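Local coordinates for protein iron-regulated transcriptional activator AFT2 (Saccharomyces cerevisiae, PDB 4LMG) that activates transcription of the iron regulon when iron is low, its WRKY-GCM1-fold DNA-binding domain recognising the CACCC iron-responsive element in target promoters, at residues A[6-12]-A[90-94]; A[26-30]-A[111-115]; A[44-50]-A[75-81]. All blocks are in the same frame, centred on the assembly; numbering follows the deposited sequence.

How the interactions relate
Interactions 1 and 3 belong to one antiparallel sheet, ordered 7-8, 87-93, 76-82, 45-50, 36-42, and their centres lie about 10 Å apart. They join directly: M93 N is 2.7 Å from R76 O and V91 O is 2.9 Å from R78 N, both probable hydrogen bonds. Interaction 2 is helical, its centre about 19 Å from that of interaction 1 and 16 Å from that of interaction 3. F29 bridges to both, with CZ 4.1 Å from V92 CG2 and CE2 3.5 Å from I77 CD1. The sheet face bearing K45, T47 and R78 meets DNA chain H, whereas C50 at the end of strand 45-50 binds zinc.

Interaction 1: A[6-12]-A[90-94]; sequences LIHLDPV and VVVMN. With nucleotides of chain H.
The short strand 7-8 pairs antiparallel with the end of strand 87-93, the touching parts running 160° apart. I7 and V92 form a hydrogen-bonded pair (CA-CA 5.0 Å), with I7 N to V92 O at 2.9 Å and V92 N to I7 O at 2.7 Å; H8 and V91 form the adjacent non-hydrogen-bonded pair (CA-CA 4.4 Å). L9 N to V90 O, 2.8 Å, continues the ladder, after which water 1 donates to L9 O (3.0 Å) and accepts from V90 N (2.8 Å). Beyond it the chain turns through a cis peptide before P11.

Side chains alternate between the two faces. On one, H8 (m, chi2 74°) lays its ring over V91 (t): V91 CG2 lies 3.7 Å from the ring centroid and 24° off its normal, a CH-pi contact. L6 starts away from the partner, yet its t, p rotamer brings CD1 within 3.4 Å of V91 CG1 and 4.3 Å of M93 CG. On the other face I7 (m, t) and V92 (t) pack CB to CB at 4.3 Å. L9, with chi1 of -93° between wells and chi2 p, directs CD1 to V92 CG2 (3.5 Å) and CD2 to V90 CG1 (3.8 Å). After the turn, V12 (t) points back, its CG1 4.0 Å from V90 CG2. M93 (m, t, t) is extended, with SD 3.7 Å from C5' of DA1 of chain H. V91 and M93 also hydrogen-bond through their backbones to R78 and R76, so the N-terminal segment supplies an outermost strand, within this chain, of the antiparallel sheet in this WRKY-GCM1-fold DNA-binding domain.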
loop_
_atom_site.group_PDB
_atom_site.type_symbol
_atom_site.label_atom_id
_atom_site.label_comp_id
_atom_site.label_asym_id
_atom_site.label_seq_id
_atom_site.Cartn_x
_atom_site.Cartn_y
_atom_site.Cartn_z
ATOM N N LEU A 6 9.847 -23.938 12.053
ATOM C CA LEU A 6 10.480 -22.786 12.683
ATOM C C LEU A 6 11.997 -22.903 12.610
ATOM O O LEU A 6 12.613 -23.586 13.427
ATOM C CB LEU A 6 10.039 -22.671 14.141
ATOM C CG LEU A 6 10.307 -21.334 14.832
ATOM C CD1 LEU A 6 9.454 -20.241 14.205
ATOM C CD2 LEU A 6 10.029 -21.437 16.323
ATOM N N ILE A 7 12.597 -22.231 11.633
ATOM C CA ILE A 7 14.032 -22.344 11.398
ATOM C C ILE A 7 14.746 -21.001 11.513
ATOM O O ILE A 7 14.482 -20.081 10.740
ATOM C CB ILE A 7 14.322 -22.939 10.011
ATOM C CG1 ILE A 7 13.570 -24.259 9.830
ATOM C CG2 ILE A 7 15.818 -23.130 9.817
ATOM C CD1 ILE A 7 13.694 -24.847 8.446
ATOM N N HIS A 8 15.652 -20.894 12.478
ATOM C CA HIS A 8 16.444 -19.681 12.648
ATOM C C HIS A 8 17.631 -19.675 11.697
ATOM O O HIS A 8 18.326 -20.679 11.556
ATOM C CB HIS A 8 16.928 -19.546 14.093
ATOM C CG HIS A 8 15.838 -19.224 15.066
ATOM N ND1 HIS A 8 14.901 -20.152 15.468
ATOM C CD2 HIS A 8 15.533 -18.076 15.716
ATOM C CE1 HIS A 8 14.067 -19.590 16.326
ATOM N NE2 HIS A 8 14.428 -18.329 16.492
ATOM N N LEU A 9 17.857 -18.540 11.044
ATOM C CA LEU A 9 18.962 -18.401 10.103
ATOM C C LEU A 9 20.216 -17.865 10.784
ATOM O O LEU A 9 20.146 -16.942 11.593
ATOM C CB LEU A 9 18.564 -17.487 8.941
ATOM C CG LEU A 9 17.987 -18.160 7.694
ATOM C CD1 LEU A 9 16.933 -19.190 8.062
ATOM C CD2 LEU A 9 17.423 -17.119 6.737
ATOM N N ASP A 10 21.360 -18.456 10.449
ATOM C CA ASP A 10 22.646 -18.031 10.990
ATOM C C ASP A 10 23.765 -18.274 9.984
ATOM O O ASP A 10 23.758 -19.279 9.274
ATOM C CB ASP A 10 22.954 -18.767 12.297
ATOM C CG ASP A 10 22.177 -18.215 13.474
ATOM O OD1 ASP A 10 22.003 -16.980 13.547
ATOM O OD2 ASP A 10 21.741 -19.017 14.326
ATOM N N PRO A 11 24.731 -17.346 9.919
ATOM C CA PRO A 11 24.726 -16.124 10.726
ATOM C C PRO A 11 23.934 -15.016 10.042
ATOM O O PRO A 11 23.707 -15.079 8.833
ATOM C CB PRO A 11 26.204 -15.747 10.771
ATOM C CG PRO A 11 26.729 -16.213 9.456
ATOM C CD PRO A 11 25.960 -17.468 9.115
ATOM N N VAL A 12 23.518 -14.016 10.811
ATOM C CA VAL A 12 22.783 -12.887 10.259
ATOM C C VAL A 12 23.630 -11.620 10.320
ATOM O O VAL A 12 24.089 -11.229 11.392
ATOM C CB VAL A 12 21.462 -12.653 11.015
ATOM C CG1 VAL A 12 20.712 -11.471 10.422
ATOM C CG2 VAL A 12 20.603 -13.906 10.977
ATOM N N VAL A 90 16.431 -13.693 12.104
ATOM C CA VAL A 90 15.645 -14.083 10.946
ATOM C C VAL A 90 15.177 -15.524 11.077
ATOM O O VAL A 90 15.981 -16.434 11.288
ATOM C CB VAL A 90 16.441 -13.914 9.642
ATOM C CG1 VAL A 90 15.565 -14.230 8.441
ATOM C CG2 VAL A 90 16.999 -12.503 9.544
ATOM N N VAL A 91 13.870 -15.725 10.956
ATOM C CA VAL A 91 13.294 -17.054 11.088
ATOM C C VAL A 91 12.442 -17.414 9.878
ATOM O O VAL A 91 11.687 -16.585 9.367
ATOM C CB VAL A 91 12.428 -17.163 12.355
ATOM C CG1 VAL A 91 11.940 -18.591 12.540
ATOM C CG2 VAL A 91 13.214 -16.704 13.576
ATOM N N VAL A 92 12.575 -18.655 9.422
ATOM C CA VAL A 92 11.741 -19.173 8.348
ATOM C C VAL A 92 10.604 -20.003 8.935
ATOM O O VAL A 92 10.828 -20.868 9.782
ATOM C CB VAL A 92 12.549 -20.054 7.377
ATOM C CG1 VAL A 92 11.631 -20.672 6.339
ATOM C CG2 VAL A 92 13.652 -19.244 6.712
ATOM N N MET A 93 9.385 -19.731 8.482
ATOM C CA MET A 93 8.203 -20.440 8.955
ATOM C C MET A 93 7.520 -21.162 7.796
ATOM O O MET A 93 7.709 -20.799 6.636
ATOM C CB MET A 93 7.227 -19.456 9.598
ATOM C CG MET A 93 7.872 -18.514 10.601
ATOM S SD MET A 93 6.763 -17.203 11.147
ATOM C CE MET A 93 7.822 -16.327 12.295
ATOM N N ASN A 94 6.721 -22.176 8.118
ATOM C CA ASN A 94 6.013 -22.953 7.103
ATOM C C ASN A 94 6.852 -23.160 5.852
ATOM O O ASN A 94 6.547 -22.618 4.790
ATOM C CB ASN A 94 4.686 -22.287 6.738
ATOM C CG ASN A 94 3.655 -22.396 7.843
ATOM O OD1 ASN A 94 3.213 -21.390 8.399
ATOM N ND2 ASN A 94 3.264 -23.624 8.167
ATOM O "O5'" DA H 1 4.515 -14.230 12.973
ATOM C "C5'" DA H 1 4.128 -14.711 11.688
ATOM C "C4'" DA H 1 3.805 -13.561 10.748
ATOM O "O4'" DA H 1 3.558 -14.079 9.419
ATOM C "C3'" DA H 1 2.546 -12.778 11.085
ATOM O "O3'" DA H 1 2.606 -11.483 10.497
ATOM C "C2'" DA H 1 1.462 -13.632 10.436
ATOM C "C1'" DA H 1 2.165 -14.167 9.190
ATOM N N9 DA H 1 1.845 -15.561 8.896
ATOM C C8 DA H 1 2.397 -16.673 9.469
ATOM N N7 DA H 1 1.917 -17.802 9.007
ATOM C C5 DA H 1 0.984 -17.404 8.064
ATOM C C6 DA H 1 0.125 -18.129 7.215
ATOM N N6 DA H 1 0.073 -19.466 7.187
ATOM N N1 DA H 1 -0.681 -17.424 6.393
ATOM C C2 DA H 1 -0.625 -16.086 6.425
ATOM N N3 DA H 1 0.138 -15.295 7.176
ATOM C C4 DA H 1 0.927 -16.024 7.982
HETATM O O HOH W 1 18.340 -15.363 13.394
#

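Interaction 2: A[26-30]-A[111-115]; sequences QKIFY and DYKKF
An aromatic cluster of Y30, Y112 and F115 joins helix 21-29 to helix 110-121 in the domain interior. Residues 26-29 and 111-115 are helical; Y30 N still bonds to Q26 O (3.0 Å), and F115 N to D111 O (2.7 Å). The nearest CA pairs are Q26 with F115 (7.9 Å) and Y30 with Y112 (8.4 Å). Y30, its chi1 of -98° between wells, meets both Y112 and F115 (each t): the edge of Y112 abuts its face (centroids 5.2 Å, planes 77°), and its own edge abuts the face of F115 (4.9 Å, 70°), giving two T-shaped stacks; Y30 CE2 lies 3.7 Å from Y112 CD1 and 3.6 Å from F115 CG. F131 of helix 125-139 packs on all three rings. K27 CG approaches F115 CE1 at 3.9 Å. With no direct hydrogen bond across these two segments, the contact rests on ring packing, with one water bridge linking Q26 NE2 (3.1 Å, water 2 accepting) to D111 O (2.8 Å, water 2 donating).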
loop_
_atom_site.group_PDB
_atom_site.type_symbol
_atom_site.label_atom_id
_atom_site.label_comp_id
_atom_site.label_asym_id
_atom_site.label_seq_id
_atom_site.Cartn_x
_atom_site.Cartn_y
_atom_site.Cartn_z
ATOM N N GLN A 26 17.122 -12.115 -0.907
ATOM C CA GLN A 26 17.019 -12.435 -2.328
ATOM C C GLN A 26 18.247 -13.198 -2.812
ATOM O O GLN A 26 18.135 -14.135 -3.599
ATOM C CB GLN A 26 16.825 -11.167 -3.165
ATOM C CG GLN A 26 15.454 -10.529 -3.026
ATOM C CD GLN A 26 15.355 -9.205 -3.756
ATOM O OE1 GLN A 26 16.206 -8.331 -3.598
ATOM N NE2 GLN A 26 14.319 -9.057 -4.570
ATOM N N LYS A 27 19.421 -12.790 -2.342
ATOM C CA LYS A 27 20.654 -13.474 -2.698
ATOM C C LYS A 27 20.588 -14.940 -2.298
ATOM O O LYS A 27 21.142 -15.801 -2.976
ATOM C CB LYS A 27 21.859 -12.808 -2.033
ATOM C CG LYS A 27 22.228 -11.455 -2.621
ATOM C CD LYS A 27 23.423 -10.852 -1.897
ATOM C CE LYS A 27 24.609 -11.799 -1.911
ATOM N NZ LYS A 27 25.779 -11.230 -1.189
ATOM N N ILE A 28 19.894 -15.218 -1.200
ATOM C CA ILE A 28 19.827 -16.571 -0.661
ATOM C C ILE A 28 18.705 -17.399 -1.278
ATOM O O ILE A 28 18.887 -18.580 -1.577
ATOM C CB ILE A 28 19.633 -16.557 0.869
ATOM C CG1 ILE A 28 20.801 -15.844 1.549
ATOM C CG2 ILE A 28 19.493 -17.973 1.399
ATOM C CD1 ILE A 28 20.665 -15.758 3.048
ATOM N N PHE A 29 17.544 -16.784 -1.474
ATOM C CA PHE A 29 16.370 -17.547 -1.884
ATOM C C PHE A 29 16.106 -17.597 -3.388
ATOM O O PHE A 29 15.503 -18.551 -3.881
ATOM C CB PHE A 29 15.137 -17.098 -1.102
ATOM C CG PHE A 29 15.114 -17.616 0.302
ATOM C CD1 PHE A 29 14.572 -18.861 0.582
ATOM C CD2 PHE A 29 15.671 -16.882 1.335
ATOM C CE1 PHE A 29 14.565 -19.353 1.875
ATOM C CE2 PHE A 29 15.669 -17.371 2.630
ATOM C CZ PHE A 29 15.113 -18.606 2.897
ATOM N N TYR A 30 16.562 -16.584 -4.114
ATOM C CA TYR A 30 16.441 -16.593 -5.569
ATOM C C TYR A 30 17.010 -17.878 -6.181
ATOM O O TYR A 30 16.363 -18.503 -7.015
ATOM C CB TYR A 30 17.109 -15.363 -6.186
ATOM C CG TYR A 30 16.154 -14.240 -6.522
ATOM C CD1 TYR A 30 14.813 -14.495 -6.782
ATOM C CD2 TYR A 30 16.596 -12.926 -6.586
ATOM C CE1 TYR A 30 13.940 -13.471 -7.094
ATOM C CE2 TYR A 30 15.731 -11.897 -6.896
ATOM C CZ TYR A 30 14.405 -12.173 -7.150
ATOM O OH TYR A 30 13.544 -11.144 -7.461
ATOM N N ASP A 111 11.572 -7.594 -10.943
ATOM C CA ASP A 111 12.257 -7.505 -9.659
ATOM C C ASP A 111 13.601 -8.227 -9.673
ATOM O O ASP A 111 14.558 -7.771 -9.049
ATOM C CB ASP A 111 11.366 -8.006 -8.519
ATOM C CG ASP A 111 10.471 -6.911 -7.963
ATOM O OD1 ASP A 111 10.974 -5.788 -7.739
ATOM O OD2 ASP A 111 9.266 -7.167 -7.755
ATOM N N TYR A 112 13.680 -9.347 -10.385
ATOM C CA TYR A 112 14.957 -10.036 -10.522
ATOM C C TYR A 112 15.941 -9.166 -11.291
ATOM O O TYR A 112 17.096 -9.012 -10.895
ATOM C CB TYR A 112 14.797 -11.383 -11.223
ATOM C CG TYR A 112 16.118 -12.102 -11.402
ATOM C CD1 TYR A 112 16.732 -12.739 -10.331
ATOM C CD2 TYR A 112 16.757 -12.131 -12.636
ATOM C CE1 TYR A 112 17.941 -13.390 -10.483
ATOM C CE2 TYR A 112 17.968 -12.783 -12.799
ATOM C CZ TYR A 112 18.554 -13.411 -11.718
ATOM O OH TYR A 112 19.757 -14.059 -11.867
ATOM N N LYS A 113 15.475 -8.592 -12.393
ATOM C CA LYS A 113 16.316 -7.725 -13.204
ATOM C C LYS A 113 16.791 -6.529 -12.389
ATOM O O LYS A 113 17.956 -6.138 -12.465
ATOM C CB LYS A 113 15.569 -7.273 -14.458
ATOM C CG LYS A 113 15.215 -8.420 -15.393
ATOM C CD LYS A 113 14.409 -7.938 -16.589
ATOM C CE LYS A 113 14.032 -9.094 -17.499
ATOM N NZ LYS A 113 15.234 -9.774 -18.058
ATOM N N LYS A 114 15.886 -5.958 -11.600
ATOM C CA LYS A 114 16.246 -4.863 -10.710
ATOM C C LYS A 114 17.202 -5.357 -9.628
ATOM O O LYS A 114 18.127 -4.647 -9.234
ATOM C CB LYS A 114 14.999 -4.243 -10.078
ATOM C CG LYS A 114 14.170 -3.411 -11.043
ATOM C CD LYS A 114 12.969 -2.788 -10.354
ATOM C CE LYS A 114 12.244 -1.827 -11.287
ATOM N NZ LYS A 114 11.027 -1.246 -10.656
ATOM N N PHE A 115 16.970 -6.576 -9.151
ATOM C CA PHE A 115 17.858 -7.201 -8.173
ATOM C C PHE A 115 19.254 -7.355 -8.759
ATOM O O PHE A 115 20.254 -7.074 -8.100
ATOM C CB PHE A 115 17.307 -8.567 -7.758
ATOM C CG PHE A 115 18.331 -9.479 -7.138
ATOM C CD1 PHE A 115 18.693 -9.337 -5.808
ATOM C CD2 PHE A 115 18.920 -10.489 -7.882
ATOM C CE1 PHE A 115 19.631 -10.180 -5.233
ATOM C CE2 PHE A 115 19.857 -11.334 -7.314
ATOM C CZ PHE A 115 20.213 -11.180 -5.986
HETATM O O HOH W 2 14.417 -6.611 -6.511
#

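Interaction 3: A[44-50]-A[75-81]; sequences SKVTFKC and FRIRAAY. With ZN (zinc ion), chain I; nucleotides of chain H.
S44 precedes strand 45-50, antiparallel to strand 76-81 at 165°, axes approaching to 4.6 Å; S44 O accepts from Y81 N at 3.0 Å. K45 (t, t, p, t), paired with A80, runs beside R78, its CD 3.6 Å from R78 NE, and NZ donates to N7 of DA2 of chain H (2.7 Å). V46 and A79 form a hydrogen-bonded pair, V46 N to A79 O and A79 N to V46 O both 2.9 Å. T47 (m), opposite R78, donates from OG1 to OP1 of DA2 (2.9 Å). Both are inner strands of the antiparallel sheet of this WRKY-GCM1-fold domain, presenting the K45, T47 and R78 face to DNA. F48 (m) turns to the other face, toward helix 21-29; its N to I77 O is 2.7 Å and I77 N to F48 O 3.0 Å. K49 CB and C2 of DA1 lie over opposite faces of the R76 guanidinium. C50 SG binds zinc at 2.3 Å, with C73, H97 and H99 completing the site, and lies 4.0 Å from F75 CD1.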
loop_
_atom_site.group_PDB
_atom_site.type_symbol
_atom_site.label_atom_id
_atom_site.label_comp_id
_atom_site.label_asym_id
_atom_site.label_seq_id
_atom_site.Cartn_x
_atom_site.Cartn_y
_atom_site.Cartn_z
ATOM N N SER A 44 11.178 -2.135 13.098
ATOM C CA SER A 44 11.805 -3.218 13.849
ATOM C C SER A 44 11.295 -4.607 13.473
ATOM O O SER A 44 11.467 -5.557 14.234
ATOM C CB SER A 44 11.628 -2.994 15.353
ATOM O OG SER A 44 12.211 -1.769 15.756
ATOM N N LYS A 45 10.673 -4.726 12.304
ATOM C CA LYS A 45 10.171 -6.019 11.845
ATOM C C LYS A 45 9.802 -6.009 10.366
ATOM O O LYS A 45 9.149 -5.083 9.883
ATOM C CB LYS A 45 8.956 -6.452 12.666
ATOM C CG LYS A 45 8.292 -7.717 12.147
ATOM C CD LYS A 45 6.998 -8.010 12.884
ATOM C CE LYS A 45 5.962 -6.921 12.648
ATOM N NZ LYS A 45 4.722 -7.182 13.430
ATOM N N VAL A 46 10.224 -7.048 9.655
ATOM C CA VAL A 46 9.845 -7.225 8.260
ATOM C C VAL A 46 9.378 -8.655 8.030
ATOM O O VAL A 46 10.058 -9.609 8.409
ATOM C CB VAL A 46 11.010 -6.926 7.306
ATOM C CG1 VAL A 46 10.513 -6.906 5.865
ATOM C CG2 VAL A 46 11.660 -5.605 7.669
ATOM N N THR A 47 8.207 -8.797 7.421
ATOM C CA THR A 47 7.675 -10.111 7.095
ATOM C C THR A 47 7.691 -10.315 5.586
ATOM O O THR A 47 7.205 -9.477 4.832
ATOM C CB THR A 47 6.241 -10.288 7.615
ATOM O OG1 THR A 47 6.235 -10.181 9.043
ATOM C CG2 THR A 47 5.696 -11.649 7.214
ATOM N N PHE A 48 8.261 -11.435 5.158
ATOM C CA PHE A 48 8.391 -11.741 3.744
ATOM C C PHE A 48 7.544 -12.949 3.376
ATOM O O PHE A 48 7.251 -13.794 4.222
ATOM C CB PHE A 48 9.853 -12.028 3.396
ATOM C CG PHE A 48 10.793 -10.907 3.733
ATOM C CD1 PHE A 48 11.329 -10.792 5.004
ATOM C CD2 PHE A 48 11.153 -9.977 2.773
ATOM C CE1 PHE A 48 12.201 -9.767 5.312
ATOM C CE2 PHE A 48 12.022 -8.951 3.075
ATOM C CZ PHE A 48 12.548 -8.845 4.347
ATOM N N LYS A 49 7.156 -13.024 2.108
ATOM C CA LYS A 49 6.471 -14.201 1.587
ATOM C C LYS A 49 6.746 -14.353 0.096
ATOM O O LYS A 49 7.411 -13.512 -0.509
ATOM C CB LYS A 49 4.967 -14.113 1.845
ATOM C CG LYS A 49 4.285 -12.939 1.162
ATOM C CD LYS A 49 2.808 -12.916 1.496
ATOM C CE LYS A 49 2.116 -11.712 0.883
ATOM N NZ LYS A 49 0.719 -11.591 1.384
ATOM N N CYS A 50 6.240 -15.430 -0.493
ATOM C CA CYS A 50 6.407 -15.647 -1.926
ATOM C C CYS A 50 5.546 -14.674 -2.710
ATOM O O CYS A 50 4.381 -14.460 -2.377
ATOM C CB CYS A 50 6.043 -17.082 -2.311
ATOM S SG CYS A 50 7.258 -18.326 -1.826
ATOM N N PHE A 75 4.426 -20.236 3.064
ATOM C CA PHE A 75 5.820 -19.888 3.338
ATOM C C PHE A 75 5.948 -18.466 3.880
ATOM O O PHE A 75 5.368 -17.529 3.331
ATOM C CB PHE A 75 6.658 -20.043 2.068
ATOM C CG PHE A 75 8.118 -19.727 2.254
ATOM C CD1 PHE A 75 8.622 -18.483 1.914
ATOM C CD2 PHE A 75 8.991 -20.684 2.753
ATOM C CE1 PHE A 75 9.969 -18.195 2.074
ATOM C CE2 PHE A 75 10.334 -20.401 2.916
ATOM C CZ PHE A 75 10.825 -19.156 2.576
ATOM N N ARG A 76 6.709 -18.313 4.962
ATOM C CA ARG A 76 6.903 -17.004 5.577
ATOM C C ARG A 76 8.311 -16.829 6.131
ATOM O O ARG A 76 8.873 -17.743 6.732
ATOM C CB ARG A 76 5.888 -16.773 6.701
ATOM C CG ARG A 76 4.465 -16.517 6.237
ATOM C CD ARG A 76 4.390 -15.315 5.312
ATOM N NE ARG A 76 3.010 -14.956 4.995
ATOM C CZ ARG A 76 2.246 -15.613 4.127
ATOM N NH1 ARG A 76 2.723 -16.674 3.487
ATOM N NH2 ARG A 76 1.003 -15.212 3.899
ATOM N N ILE A 77 8.877 -15.648 5.923
ATOM C CA ILE A 77 10.130 -15.282 6.567
ATOM C C ILE A 77 9.894 -14.054 7.436
ATOM O O ILE A 77 9.302 -13.071 6.990
ATOM C CB ILE A 77 11.235 -14.979 5.547
ATOM C CG1 ILE A 77 11.480 -16.191 4.646
ATOM C CG2 ILE A 77 12.519 -14.583 6.257
ATOM C CD1 ILE A 77 12.607 -15.993 3.664
ATOM N N ARG A 78 10.348 -14.115 8.682
ATOM C CA ARG A 78 10.151 -13.007 9.605
ATOM C C ARG A 78 11.476 -12.534 10.188
ATOM O O ARG A 78 12.173 -13.287 10.863
ATOM C CB ARG A 78 9.185 -13.410 10.721
ATOM C CG ARG A 78 8.756 -12.266 11.627
ATOM C CD ARG A 78 7.509 -12.643 12.409
ATOM N NE ARG A 78 7.122 -11.614 13.367
ATOM C CZ ARG A 78 7.458 -11.629 14.653
ATOM N NH1 ARG A 78 8.190 -12.625 15.136
ATOM N NH2 ARG A 78 7.063 -10.650 15.457
ATOM N N ALA A 79 11.830 -11.288 9.898
ATOM C CA ALA A 79 13.012 -10.675 10.482
ATOM C C ALA A 79 12.571 -9.694 11.555
ATOM O O ALA A 79 11.763 -8.803 11.294
ATOM C CB ALA A 79 13.829 -9.971 9.417
ATOM N N ALA A 80 13.098 -9.861 12.763
ATOM C CA ALA A 80 12.695 -9.029 13.891
ATOM C C ALA A 80 13.897 -8.461 14.640
ATOM O O ALA A 80 14.866 -9.167 14.906
ATOM C CB ALA A 80 11.803 -9.822 14.838
ATOM N N TYR A 81 13.821 -7.182 14.986
ATOM C CA TYR A 81 14.902 -6.533 15.710
ATOM C C TYR A 81 14.737 -6.675 17.219
ATOM O O TYR A 81 13.740 -6.236 17.792
ATOM C CB TYR A 81 14.993 -5.056 15.332
ATOM C CG TYR A 81 16.165 -4.342 15.962
ATOM C CD1 TYR A 81 15.980 -3.441 17.003
ATOM C CD2 TYR A 81 17.460 -4.577 15.520
ATOM C CE1 TYR A 81 17.050 -2.788 17.580
ATOM C CE2 TYR A 81 18.536 -3.931 16.093
ATOM C CZ TYR A 81 18.328 -3.038 17.119
ATOM O OH TYR A 81 19.404 -2.396 17.688
HETATM ZN ZN ZN I . 5.962 -20.203 -1.792
ATOM O "O5'" DA H 1 4.515 -14.230 12.973
ATOM C "C5'" DA H 1 4.128 -14.711 11.688
ATOM C "C4'" DA H 1 3.805 -13.561 10.748
ATOM O "O4'" DA H 1 3.558 -14.079 9.419
ATOM C "C3'" DA H 1 2.546 -12.778 11.085
ATOM O "O3'" DA H 1 2.606 -11.483 10.497
ATOM C "C2'" DA H 1 1.462 -13.632 10.436
ATOM C "C1'" DA H 1 2.165 -14.167 9.190
ATOM N N9 DA H 1 1.845 -15.561 8.896
ATOM C C8 DA H 1 2.397 -16.673 9.469
ATOM N N7 DA H 1 1.917 -17.802 9.007
ATOM C C5 DA H 1 0.984 -17.404 8.064
ATOM C C6 DA H 1 0.125 -18.129 7.215
ATOM N N6 DA H 1 0.073 -19.466 7.187
ATOM N N1 DA H 1 -0.681 -17.424 6.393
ATOM C C2 DA H 1 -0.625 -16.086 6.425
ATOM N N3 DA H 1 0.138 -15.295 7.176
ATOM C C4 DA H 1 0.927 -16.024 7.982
ATOM P P DA H 2 2.969 -10.202 11.397
ATOM O OP1 DA H 2 3.893 -9.347 10.616
ATOM O OP2 DA H 2 3.393 -10.686 12.730
ATOM O "O5'" DA H 2 1.568 -9.428 11.532
ATOM C "C5'" DA H 2 0.342 -10.157 11.641
ATOM C "C4'" DA H 2 -0.800 -9.351 12.251
ATOM O "O4'" DA H 2 -0.293 -8.272 13.079
ATOM C "C3'" DA H 2 -1.773 -8.707 11.268
ATOM O "O3'" DA H 2 -3.086 -8.791 11.801
ATOM C "C2'" DA H 2 -1.305 -7.258 11.191
ATOM C "C1'" DA H 2 -0.677 -7.019 12.562
ATOM N N9 DA H 2 0.526 -6.205 12.476
ATOM C C8 DA H 2 1.814 -6.624 12.639
ATOM N N7 DA H 2 2.702 -5.669 12.497
ATOM C C5 DA H 2 1.942 -4.548 12.218
ATOM C C6 DA H 2 2.289 -3.211 11.963
ATOM N N6 DA H 2 3.551 -2.774 11.949
ATOM N N1 DA H 2 1.287 -2.343 11.720
ATOM C C2 DA H 2 0.026 -2.791 11.735
ATOM N N3 DA H 2 -0.422 -4.024 11.965
ATOM C C4 DA H 2 0.598 -4.860 12.199
HETATM O O HOH W 3 4.656 -17.439 0.656
#